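Local coordinates for ABC transporter ATP-binding protein (Leptospira interrogans serovar Copenhageni, PDB 4HZI) that probably binds and hydrolyses ATP as the nucleotide-binding subunit of an orphan ABC transporter involved in manganese utilization and tolerance, at residues L79-I84 and K108-L113; T207-F212 and R233-P238; A244-L247 and V252-F255. All blocks are in the same frame, centred on the assembly; numbering follows the deposited sequence.

Contact 1 of 3, residues L79-I84 and K108-L113; sequences LIYGMI and KRIGIL
The ring of Y81 lies against I112 and the backbone of I110, joining the end of helix 73-80 to strand 110-113, the outermost strand on its side of the mixed sheet. This helix follows what is probably the Walker A P-loop of an ABC ATPase, and it closes with a Schellman motif: G82 N, in a residue at positive phi, donates to L79 O, and M83 N reaches N78 O. Y81 is the first residue to leave helical geometry. With its CG anti to the backbone N (chi1 -159°), the ring is carried from CB toward the strand. Y81 CG passes 4.0 Å from I112 CD1. Next, CD1 of Y81 comes to 3.6 Å from the same I112 CD1 and to 4.1 Å from I110 CG2. At Y81 CE1 the ring is closest to I112, with I112 CG1 3.4 Å away. A CH-pi contact results: I112 CG1 stands 3.6 Å from the centroid of the Y81 ring, 21° off the normal, and is displaced toward the rim. Near the ring plane, at its edge, CE1 also approaches the carbonyl of I110. I80, the last helical residue, contributes through its backbone, its O meeting I110 CD1 while Y98 OH donates a hydrogen bond to that oxygen. I80, I110 and I112 also pack on strand 194-198. The phenol ends at a water in the ring plane: Y81 OH lies 2.6 Å from this water, which in turn is 2.6 Å from I110 O and placed to donate to it.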
ATOM      1  N   LEU A  79      16.351 -13.913   6.101  1.00 23.92           N
ATOM      2  CA  LEU A  79      17.655 -14.484   6.025  1.00 25.05           C
ATOM      3  C   LEU A  79      18.663 -13.537   6.649  1.00 25.35           C
ATOM      4  O   LEU A  79      19.489 -13.932   7.465  1.00 24.46           O
ATOM      5  CB  LEU A  79      17.949 -14.808   4.566  1.00 25.40           C
ATOM      6  CG  LEU A  79      19.135 -15.716   4.295  1.00 26.56           C
ATOM      7  CD1 LEU A  79      19.013 -16.413   2.957  1.00 25.90           C
ATOM      8  CD2 LEU A  79      20.441 -14.925   4.356  1.00 26.44           C
ATOM      9  N   ILE A  80      18.583 -12.239   6.301  1.00 24.89           N
ATOM     10  CA  ILE A  80      19.482 -11.266   6.955  1.00 23.67           C
ATOM     11  C   ILE A  80      19.304 -11.206   8.500  1.00 24.76           C
ATOM     12  O   ILE A  80      20.274 -11.027   9.230  1.00 25.09           O
ATOM     13  CB  ILE A  80      19.333  -9.874   6.283  1.00 24.65           C
ATOM     14  CG1 ILE A  80      19.808  -9.947   4.833  1.00 25.51           C
ATOM     15  CG2 ILE A  80      20.111  -8.797   7.029  1.00 26.72           C
ATOM     16  CD1 ILE A  80      19.446  -8.789   3.943  1.00 26.73           C
ATOM     17  N   TYR A  81      18.097 -11.470   8.999  1.00 25.44           N
ATOM     18  CA  TYR A  81      17.814 -11.417  10.422  1.00 26.38           C
ATOM     19  C   TYR A  81      18.038 -12.763  11.114  1.00 29.69           C
ATOM     20  O   TYR A  81      17.721 -12.920  12.301  1.00 29.34           O
ATOM     21  CB  TYR A  81      16.386 -10.902  10.642  1.00 27.17           C
ATOM     22  CG  TYR A  81      16.105 -10.323  12.016  1.00 30.83           C
ATOM     23  CD1 TYR A  81      16.923  -9.343  12.574  1.00 32.53           C
ATOM     24  CD2 TYR A  81      15.012 -10.759  12.767  1.00 33.77           C
ATOM     25  CE1 TYR A  81      16.662  -8.813  13.851  1.00 31.92           C
ATOM     26  CE2 TYR A  81      14.730 -10.209  14.011  1.00 33.14           C
ATOM     27  CZ  TYR A  81      15.560  -9.245  14.552  1.00 34.90           C
ATOM     28  OH  TYR A  81      15.283  -8.731  15.812  1.00 33.85           O
ATOM     29  N   GLY A  82      18.588 -13.729  10.392  1.00 28.49           N
ATOM     30  CA  GLY A  82      18.941 -15.052  10.955  1.00 29.97           C
ATOM     31  C   GLY A  82      17.760 -15.979  11.234  1.00 35.04           C
ATOM     32  O   GLY A  82      17.863 -16.890  12.095  1.00 31.97           O
ATOM     33  N   MET A  83      16.643 -15.762  10.542  1.00 32.03           N
ATOM     34  CA  MET A  83      15.408 -16.547  10.774  1.00 34.16           C
ATOM     35  C   MET A  83      15.352 -17.793   9.894  1.00 33.81           C
ATOM     36  O   MET A  83      14.670 -18.770  10.237  1.00 32.97           O
ATOM     37  CB  MET A  83      14.129 -15.732  10.552  1.00 34.53           C
ATOM     38  CG  MET A  83      13.847 -14.582  11.514  1.00 47.12           C
ATOM     39  SD  MET A  83      13.036 -15.016  13.080  1.00 66.29           S
ATOM     40  CE  MET A  83      11.591 -15.899  12.492  1.00 57.23           C
ATOM     41  N   ILE A  84      16.029 -17.729   8.748  1.00 27.42           N
ATOM     42  CA  ILE A  84      16.233 -18.850   7.847  1.00 30.56           C
ATOM     43  C   ILE A  84      17.677 -18.886   7.424  1.00 29.11           C
ATOM     44  O   ILE A  84      18.380 -17.852   7.405  1.00 31.99           O
ATOM     45  CB  ILE A  84      15.369 -18.783   6.568  1.00 31.54           C
ATOM     46  CG1 ILE A  84      15.706 -17.539   5.755  1.00 30.10           C
ATOM     47  CG2 ILE A  84      13.899 -18.824   6.921  1.00 33.66           C
ATOM     48  CD1 ILE A  84      14.930 -17.461   4.445  1.00 36.00           C
ATOM     49  N   LYS A 108      20.569  -8.779  18.310  1.00 43.15           N
ATOM     50  CA  LYS A 108      20.848  -7.605  19.143  1.00 44.18           C
ATOM     51  C   LYS A 108      21.507  -6.512  18.305  1.00 41.01           C
ATOM     52  O   LYS A 108      21.282  -5.328  18.522  1.00 42.07           O
ATOM     53  CB  LYS A 108      21.760  -8.004  20.310  1.00 51.42           C
ATOM     54  CG  LYS A 108      22.324  -6.835  21.105  1.00 67.69           C
ATOM     55  CD  LYS A 108      23.013  -7.298  22.387  1.00 80.60           C
ATOM     56  CE  LYS A 108      23.145  -6.153  23.390  1.00 82.92           C
ATOM     57  NZ  LYS A 108      24.101  -6.466  24.492  1.00 83.32           N
ATOM     58  N   ARG A 109      22.316  -6.910  17.331  1.00 36.98           N
ATOM     59  CA  ARG A 109      23.036  -5.953  16.463  1.00 31.95           C
ATOM     60  C   ARG A 109      22.322  -5.401  15.199  1.00 28.77           C
ATOM     61  O   ARG A 109      22.855  -4.514  14.514  1.00 29.86           O
ATOM     62  CB  ARG A 109      24.372  -6.557  16.082  1.00 34.78           C
ATOM     63  CG  ARG A 109      25.142  -7.026  17.324  1.00 40.00           C
ATOM     64  CD  ARG A 109      26.268  -7.947  16.939  1.00 47.75           C
ATOM     65  NE  ARG A 109      27.202  -7.302  16.024  1.00 49.50           N
ATOM     66  CZ  ARG A 109      28.246  -7.920  15.478  1.00 50.75           C
ATOM     67  NH1 ARG A 109      28.488  -9.205  15.766  1.00 53.41           N
ATOM     68  NH2 ARG A 109      29.050  -7.258  14.654  1.00 48.44           N
ATOM     69  N   ILE A 110      21.149  -5.920  14.889  1.00 30.19           N
ATOM     70  CA  ILE A 110      20.362  -5.498  13.735  1.00 29.09           C
ATOM     71  C   ILE A 110      19.010  -5.000  14.210  1.00 33.98           C
ATOM     72  O   ILE A 110      18.227  -5.781  14.765  1.00 34.17           O
ATOM     73  CB  ILE A 110      20.142  -6.646  12.756  1.00 30.18           C
ATOM     74  CG1 ILE A 110      21.481  -7.218  12.277  1.00 29.53           C
ATOM     75  CG2 ILE A 110      19.321  -6.157  11.567  1.00 27.06           C
ATOM     76  CD1 ILE A 110      21.344  -8.348  11.230  1.00 35.52           C
ATOM     77  N   GLY A 111      18.734  -3.703  14.033  1.00 26.03           N
ATOM     78  CA  GLY A 111      17.402  -3.170  14.354  1.00 29.38           C
ATOM     79  C   GLY A 111      16.425  -3.472  13.246  1.00 32.68           C
ATOM     80  O   GLY A 111      16.799  -3.442  12.087  1.00 33.71           O
ATOM     81  N   ILE A 112      15.177  -3.763  13.585  1.00 27.48           N
ATOM     82  CA  ILE A 112      14.145  -3.990  12.604  1.00 30.46           C
ATOM     83  C   ILE A 112      12.981  -3.091  12.846  1.00 32.09           C
ATOM     84  O   ILE A 112      12.476  -3.026  13.984  1.00 31.35           O
ATOM     85  CB  ILE A 112      13.525  -5.405  12.678  1.00 37.68           C
ATOM     86  CG1 ILE A 112      14.578  -6.473  12.515  1.00 43.49           C
ATOM     87  CG2 ILE A 112      12.424  -5.543  11.608  1.00 39.98           C
ATOM     88  CD1 ILE A 112      15.129  -6.554  11.115  1.00 45.09           C
ATOM     89  N   LEU A 113      12.545  -2.410  11.794  1.00 28.53           N
ATOM     90  CA  LEU A 113      11.268  -1.703  11.829  1.00 32.28           C
ATOM     91  C   LEU A 113      10.304  -2.482  10.924  1.00 33.85           C
ATOM     92  O   LEU A 113      10.433  -2.473   9.681  1.00 30.55           O
ATOM     93  CB  LEU A 113      11.437  -0.262  11.358  1.00 31.06           C
ATOM     94  CG  LEU A 113      10.306   0.751  11.671  1.00 35.12           C
ATOM     95  CD1 LEU A 113      10.600   2.103  11.046  1.00 30.17           C
ATOM     96  CD2 LEU A 113       8.925   0.313  11.242  1.00 33.86           C
TER
HETATM   97  O   HOH W   1      16.638  -6.667  16.675  1.00 34.58           O

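Contact 2 of 3, residues T207-F212 and R233-P238; sequences TAREDF and RPEEIP
R209 meets E235 and E236 mainly through carbon and one water, without a direct salt bridge. E235 CG sits over one face of the R209 guanidinium, 3.9 Å from NH1. The aliphatic part of the arginine runs across E236, bringing R209 CD to 3.9 Å from E236 CG. Both glutamates cross the arginine chain at about a right angle, and the E235 carboxylate plane is turned 85° from the guanidinium. The opposite charges stay apart, R209 NH1 lying 4.8 Å from E235 OE2. Water 2 spans the other gap, accepting from R209 NH1 at 3.1 Å and donating to E236 OE2 at 2.6 Å. A fully trans first torsion (chi1 179°) extends the arginine chain toward the glutamates before it bends at chi3 (80°); its NE is buried here and has no partner in the model. In the second shell, T231 OG1 hydrogen-bonds E236 OE1, while R233 NE makes a long salt bridge with E236 OE2. C201 touches both R209 and E236. The second subunit lies close by: E235 packs on E235 of that subunit, and T207 OG1 hydrogen-bonds its Y271 O. Helix 206-222 follows the sequence expected for a D-loop, and 233-238 follows strand 227-231 where ABC ATPases have their H-loop, so the contact probably joins the helix after the D-loop to the segment just past the H-loop.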
ATOM      1  N   THR A 207       0.031  12.010   3.336  1.00 27.63           N
ATOM      2  CA  THR A 207       0.260  12.982   4.402  1.00 28.85           C
ATOM      3  C   THR A 207       1.046  12.306   5.530  1.00 28.34           C
ATOM      4  O   THR A 207       2.020  12.856   6.065  1.00 27.04           O
ATOM      5  CB  THR A 207      -1.091  13.524   4.929  1.00 28.36           C
ATOM      6  OG1 THR A 207      -1.871  14.086   3.842  1.00 31.45           O
ATOM      7  CG2 THR A 207      -0.886  14.604   5.975  1.00 29.58           C
ATOM      8  N   ALA A 208       0.596  11.125   5.908  1.00 24.26           N
ATOM      9  CA  ALA A 208       1.250  10.345   6.932  1.00 28.00           C
ATOM     10  C   ALA A 208       2.651   9.908   6.500  1.00 27.26           C
ATOM     11  O   ALA A 208       3.594   9.838   7.338  1.00 27.39           O
ATOM     12  CB  ALA A 208       0.405   9.140   7.261  1.00 29.27           C
ATOM     13  N   ARG A 209       2.806   9.622   5.220  1.00 24.73           N
ATOM     14  CA  ARG A 209       4.095   9.208   4.684  1.00 23.92           C
ATOM     15  C   ARG A 209       5.080  10.380   4.759  1.00 26.12           C
ATOM     16  O   ARG A 209       6.229  10.223   5.160  1.00 27.33           O
ATOM     17  CB  ARG A 209       3.958   8.719   3.223  1.00 28.65           C
ATOM     18  CG  ARG A 209       5.254   8.293   2.597  1.00 32.56           C
ATOM     19  CD  ARG A 209       5.060   7.770   1.189  1.00 36.51           C
ATOM     20  NE  ARG A 209       4.932   8.886   0.269  1.00 35.63           N
ATOM     21  CZ  ARG A 209       4.178   8.942  -0.817  1.00 41.81           C
ATOM     22  NH1 ARG A 209       3.401   7.947  -1.172  1.00 47.14           N
ATOM     23  NH2 ARG A 209       4.198  10.055  -1.540  1.00 45.26           N
ATOM     24  N   GLU A 210       4.614  11.552   4.356  1.00 26.09           N
ATOM     25  CA  GLU A 210       5.419  12.764   4.490  1.00 30.10           C
ATOM     26  C   GLU A 210       5.844  13.046   5.899  1.00 28.56           C
ATOM     27  O   GLU A 210       6.987  13.462   6.126  1.00 31.41           O
ATOM     28  CB  GLU A 210       4.707  13.964   3.926  1.00 38.04           C
ATOM     29  CG  GLU A 210       5.041  14.172   2.485  1.00 48.36           C
ATOM     30  CD  GLU A 210       6.544  14.300   2.265  1.00 46.02           C
ATOM     31  OE1 GLU A 210       7.127  15.333   2.621  1.00 47.78           O
ATOM     32  OE2 GLU A 210       7.129  13.355   1.732  1.00 44.65           O
ATOM     33  N   ASP A 211       4.941  12.854   6.831  1.00 27.68           N
ATOM     34  CA  ASP A 211       5.239  13.047   8.240  1.00 30.07           C
ATOM     35  C   ASP A 211       6.371  12.124   8.721  1.00 30.91           C
ATOM     36  O   ASP A 211       7.349  12.555   9.367  1.00 31.07           O
ATOM     37  CB  ASP A 211       3.998  12.766   9.053  1.00 30.15           C
ATOM     38  CG  ASP A 211       4.135  13.183  10.521  1.00 32.99           C
ATOM     39  OD1 ASP A 211       4.984  14.047  10.852  1.00 39.64           O
ATOM     40  OD2 ASP A 211       3.442  12.588  11.351  1.00 33.89           O
ATOM     41  N   PHE A 212       6.241  10.841   8.399  1.00 26.17           N
ATOM     42  CA  PHE A 212       7.237   9.885   8.812  1.00 26.19           C
ATOM     43  C   PHE A 212       8.586  10.099   8.091  1.00 26.32           C
ATOM     44  O   PHE A 212       9.653  10.030   8.711  1.00 25.92           O
ATOM     45  CB  PHE A 212       6.730   8.432   8.566  1.00 27.52           C
ATOM     46  CG  PHE A 212       7.812   7.403   8.740  1.00 25.76           C
ATOM     47  CD1 PHE A 212       8.407   7.213   9.981  1.00 27.46           C
ATOM     48  CD2 PHE A 212       8.297   6.689   7.646  1.00 24.45           C
ATOM     49  CE1 PHE A 212       9.412   6.289  10.160  1.00 31.03           C
ATOM     50  CE2 PHE A 212       9.308   5.781   7.829  1.00 29.34           C
ATOM     51  CZ  PHE A 212       9.879   5.593   9.066  1.00 31.90           C
ATOM     52  N   ARG A 233       7.696   0.497  -3.808  1.00 23.11           N
ATOM     53  CA  ARG A 233       7.212   1.764  -4.349  1.00 24.22           C
ATOM     54  C   ARG A 233       8.293   2.827  -4.375  1.00 25.50           C
ATOM     55  O   ARG A 233       8.611   3.384  -3.327  1.00 27.62           O
ATOM     56  CB  ARG A 233       6.068   2.303  -3.490  1.00 27.97           C
ATOM     57  CG  ARG A 233       4.789   1.502  -3.607  1.00 31.32           C
ATOM     58  CD  ARG A 233       3.662   2.292  -2.929  1.00 39.29           C
ATOM     59  NE  ARG A 233       2.567   1.386  -2.660  1.00 50.84           N
ATOM     60  CZ  ARG A 233       1.478   1.242  -3.413  1.00 57.89           C
ATOM     61  NH1 ARG A 233       1.257   1.997  -4.500  1.00 52.33           N
ATOM     62  NH2 ARG A 233       0.582   0.332  -3.051  1.00 68.42           N
ATOM     63  N   PRO A 234       8.802   3.164  -5.568  1.00 25.74           N
ATOM     64  CA  PRO A 234       9.904   4.115  -5.656  1.00 29.02           C
ATOM     65  C   PRO A 234       9.628   5.446  -4.989  1.00 30.48           C
ATOM     66  O   PRO A 234      10.566   6.044  -4.420  1.00 26.52           O
ATOM     67  CB  PRO A 234      10.080   4.281  -7.163  1.00 30.16           C
ATOM     68  CG  PRO A 234       9.759   2.949  -7.677  1.00 30.45           C
ATOM     69  CD  PRO A 234       8.572   2.519  -6.877  1.00 27.95           C
ATOM     70  N   GLU A 235       8.373   5.866  -4.943  1.00 29.74           N
ATOM     71  CA  GLU A 235       8.041   7.169  -4.340  1.00 32.62           C
ATOM     72  C   GLU A 235       8.221   7.250  -2.835  1.00 32.64           C
ATOM     73  O   GLU A 235       8.232   8.341  -2.290  1.00 38.27           O
ATOM     74  CB  GLU A 235       6.613   7.648  -4.717  1.00 35.84           C
ATOM     75  CG  GLU A 235       5.489   6.771  -4.200  1.00 37.88           C
ATOM     76  CD  GLU A 235       5.184   5.557  -5.113  1.00 42.73           C
ATOM     77  OE1 GLU A 235       6.029   5.077  -5.947  1.00 36.75           O
ATOM     78  OE2 GLU A 235       4.048   5.100  -5.007  1.00 51.99           O
ATOM     79  N   GLU A 236       8.397   6.106  -2.176  1.00 27.77           N
ATOM     80  CA  GLU A 236       8.598   6.009  -0.743  1.00 28.73           C
ATOM     81  C   GLU A 236      10.043   6.161  -0.307  1.00 26.95           C
ATOM     82  O   GLU A 236      10.331   5.982   0.885  1.00 29.79           O
ATOM     83  CB  GLU A 236       8.138   4.625  -0.261  1.00 26.93           C
ATOM     84  CG  GLU A 236       6.636   4.461  -0.253  1.00 30.43           C
ATOM     85  CD  GLU A 236       6.171   3.062   0.116  1.00 33.25           C
ATOM     86  OE1 GLU A 236       6.998   2.157   0.442  1.00 34.62           O
ATOM     87  OE2 GLU A 236       4.951   2.903   0.122  1.00 39.21           O
ATOM     88  N   ILE A 237      10.960   6.383  -1.254  1.00 27.38           N
ATOM     89  CA  ILE A 237      12.402   6.315  -0.955  1.00 24.07           C
ATOM     90  C   ILE A 237      12.936   7.707  -0.654  1.00 24.47           C
ATOM     91  O   ILE A 237      13.001   8.527  -1.542  1.00 24.28           O
ATOM     92  CB  ILE A 237      13.205   5.754  -2.152  1.00 27.05           C
ATOM     93  CG1 ILE A 237      12.741   4.324  -2.457  1.00 25.20           C
ATOM     94  CG2 ILE A 237      14.673   5.739  -1.815  1.00 25.09           C
ATOM     95  CD1 ILE A 237      13.215   3.763  -3.762  1.00 27.22           C
ATOM     96  N   PRO A 238      13.412   7.946   0.570  1.00 26.91           N
ATOM     97  CA  PRO A 238      13.969   9.271   0.860  1.00 32.24           C
ATOM     98  C   PRO A 238      15.247   9.576   0.096  1.00 33.19           C
ATOM     99  O   PRO A 238      15.998   8.672  -0.311  1.00 26.81           O
ATOM    100  CB  PRO A 238      14.325   9.208   2.346  1.00 31.84           C
ATOM    101  CG  PRO A 238      13.819   7.960   2.871  1.00 26.76           C
ATOM    102  CD  PRO A 238      13.355   7.075   1.746  1.00 29.20           C
TER
HETATM  103  O   HOH W   2       3.424   4.937  -0.592  1.00 44.49           O

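Contact 3 of 3, residues A244-L247 and V252-F255; sequences AVLL and VIHF
L246 holds both backbone hydrogen bonds between these two strand segments. Its N donates to H254 O over 2.9 Å, the donor sitting nearly in line with the carbonyl bond (C=O...donor angle 166°). Its own carbonyl is answered by a different residue: I253 N donates to L246 O at 2.8 Å, from a position tilted 33° out of the carbonyl plane. I253 and H254 thus both face the single residue L246, as in a beta bulge, and the chain turns a corner at I253. L246 O also receives the CA-H of V252, with V252 CA 3.3 Å from L246 O. A further acceptor, A244 O, takes the CA-H of F255, with F255 CA 3.3 Å from A244 O. On their far side, V245 and L247 share backbone hydrogen bonds with strand 62-67. A244 is hydrogen-bonded to G256, just past the second strand. Side chains on the V245 face are apolar: V245 CG1 meets V252 CG2 at 3.9 Å, and V245 CG2 meets F255 CD1 at 3.6 Å. The F255 ring, swung away from its own N by a chi1 of 163°, turns an edge toward A244 O. At the corner, I253 CB abuts L246 CB; on the L246 face, L246 CD1 lies near H254 CB. The antiparallel hairpin thus forms one margin of the mixed sheet, with F55 of strand 53-58 against V245 and F255, and helices 258-261 and 264-271 covering H254 on the side of L246.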
ATOM      1  N   ALA A 244      21.351   0.999  -4.346  1.00 21.44           N
ATOM      2  CA  ALA A 244      20.134   0.185  -4.447  1.00 20.97           C
ATOM      3  C   ALA A 244      20.489  -1.209  -4.950  1.00 26.09           C
ATOM      4  O   ALA A 244      21.533  -1.457  -5.598  1.00 21.93           O
ATOM      5  CB  ALA A 244      19.133   0.820  -5.344  1.00 20.99           C
ATOM      6  N   VAL A 245      19.589  -2.109  -4.627  1.00 23.75           N
ATOM      7  CA  VAL A 245      19.581  -3.449  -5.153  1.00 23.35           C
ATOM      8  C   VAL A 245      18.187  -3.638  -5.755  1.00 24.42           C
ATOM      9  O   VAL A 245      17.176  -3.404  -5.062  1.00 22.85           O
ATOM     10  CB  VAL A 245      19.744  -4.468  -3.993  1.00 25.23           C
ATOM     11  CG1 VAL A 245      19.627  -5.916  -4.490  1.00 25.88           C
ATOM     12  CG2 VAL A 245      21.051  -4.295  -3.270  1.00 28.72           C
ATOM     13  N   LEU A 246      18.102  -4.083  -7.007  1.00 23.60           N
ATOM     14  CA  LEU A 246      16.834  -4.289  -7.690  1.00 21.20           C
ATOM     15  C   LEU A 246      16.630  -5.821  -7.726  1.00 21.52           C
ATOM     16  O   LEU A 246      17.552  -6.548  -8.112  1.00 22.06           O
ATOM     17  CB  LEU A 246      16.872  -3.776  -9.127  1.00 25.62           C
ATOM     18  CG  LEU A 246      17.231  -2.315  -9.356  1.00 27.23           C
ATOM     19  CD1 LEU A 246      17.154  -2.007 -10.846  1.00 28.33           C
ATOM     20  CD2 LEU A 246      16.345  -1.330  -8.588  1.00 26.06           C
ATOM     21  N   LEU A 247      15.492  -6.267  -7.192  1.00 27.26           N
ATOM     22  CA  LEU A 247      15.215  -7.675  -6.987  1.00 22.22           C
ATOM     23  C   LEU A 247      13.965  -8.080  -7.749  1.00 20.52           C
ATOM     24  O   LEU A 247      12.935  -7.437  -7.660  1.00 24.82           O
ATOM     25  CB  LEU A 247      14.978  -7.970  -5.494  1.00 26.53           C
ATOM     26  CG  LEU A 247      15.163  -9.429  -5.078  1.00 23.05           C
ATOM     27  CD1 LEU A 247      16.586  -9.944  -4.988  1.00 25.08           C
ATOM     28  CD2 LEU A 247      14.425  -9.702  -3.760  1.00 25.58           C
ATOM     29  N   VAL A 252      19.077 -10.613  -8.308  1.00 27.32           N
ATOM     30  CA  VAL A 252      19.497  -9.219  -8.360  1.00 26.56           C
ATOM     31  C   VAL A 252      19.600  -8.823  -9.840  1.00 25.50           C
ATOM     32  O   VAL A 252      20.423  -9.404 -10.550  1.00 31.14           O
ATOM     33  CB  VAL A 252      20.812  -9.049  -7.633  1.00 25.79           C
ATOM     34  CG1 VAL A 252      21.385  -7.645  -7.828  1.00 24.97           C
ATOM     35  CG2 VAL A 252      20.648  -9.298  -6.170  1.00 28.42           C
ATOM     36  N   ILE A 253      18.743  -7.895 -10.269  1.00 27.28           N
ATOM     37  CA  ILE A 253      18.671  -7.316 -11.642  1.00 30.66           C
ATOM     38  C   ILE A 253      19.849  -6.290 -11.782  1.00 32.83           C
ATOM     39  O   ILE A 253      20.541  -6.245 -12.807  1.00 29.57           O
ATOM     40  CB  ILE A 253      17.276  -6.623 -11.850  1.00 28.30           C
ATOM     41  CG1 ILE A 253      16.152  -7.645 -12.028  1.00 37.95           C
ATOM     42  CG2 ILE A 253      17.203  -5.704 -13.060  1.00 40.02           C
ATOM     43  CD1 ILE A 253      16.602  -8.953 -12.651  1.00 38.86           C
ATOM     44  N   HIS A 254      20.101  -5.515 -10.728  1.00 27.12           N
ATOM     45  CA  HIS A 254      21.242  -4.582 -10.687  1.00 26.47           C
ATOM     46  C   HIS A 254      21.523  -4.195  -9.223  1.00 27.41           C
ATOM     47  O   HIS A 254      20.601  -4.207  -8.380  1.00 22.45           O
ATOM     48  CB  HIS A 254      21.004  -3.316 -11.581  1.00 28.69           C
ATOM     49  CG  HIS A 254      22.300  -2.682 -12.012  1.00 33.62           C
ATOM     50  ND1 HIS A 254      22.871  -1.615 -11.351  1.00 38.38           N
ATOM     51  CD2 HIS A 254      23.202  -3.065 -12.947  1.00 35.06           C
ATOM     52  CE1 HIS A 254      24.043  -1.332 -11.902  1.00 35.21           C
ATOM     53  NE2 HIS A 254      24.274  -2.208 -12.860  1.00 41.52           N
ATOM     54  N   PHE A 255      22.794  -3.939  -8.918  1.00 22.84           N
ATOM     55  CA  PHE A 255      23.233  -3.447  -7.635  1.00 22.47           C
ATOM     56  C   PHE A 255      24.223  -2.332  -7.938  1.00 25.17           C
ATOM     57  O   PHE A 255      25.145  -2.509  -8.761  1.00 25.27           O
ATOM     58  CB  PHE A 255      23.933  -4.541  -6.813  1.00 22.91           C
ATOM     59  CG  PHE A 255      24.770  -4.029  -5.662  1.00 24.45           C
ATOM     60  CD1 PHE A 255      24.212  -3.195  -4.696  1.00 25.34           C
ATOM     61  CD2 PHE A 255      26.094  -4.353  -5.543  1.00 28.51           C
ATOM     62  CE1 PHE A 255      24.974  -2.691  -3.666  1.00 24.17           C
ATOM     63  CE2 PHE A 255      26.867  -3.852  -4.501  1.00 31.92           C
ATOM     64  CZ  PHE A 255      26.306  -3.033  -3.557  1.00 27.03           C
TER

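In the fold
Following the chain from the N terminus, the three contacts come in series; none nests in another and none crosses. Contact 1 closes first, returning from the end of helix 73-80 through strands 90-93 and 96-97 and helix 103-108 to strand 110-113. Contact 2 then closes the excursion of helix 206-222 and strand 227-231. Contact 3 closes the short turn of the hairpin 243-255. Contacts 1 and 3 reach opposite margins of one mixed sheet, their centres about 20 Å apart. Contact 2 lies at the dimer-facing side and touches contact 1 where L113 CD1 packs 4.1 Å from F212 CZ, tying helix 206-222 to strand 110-113.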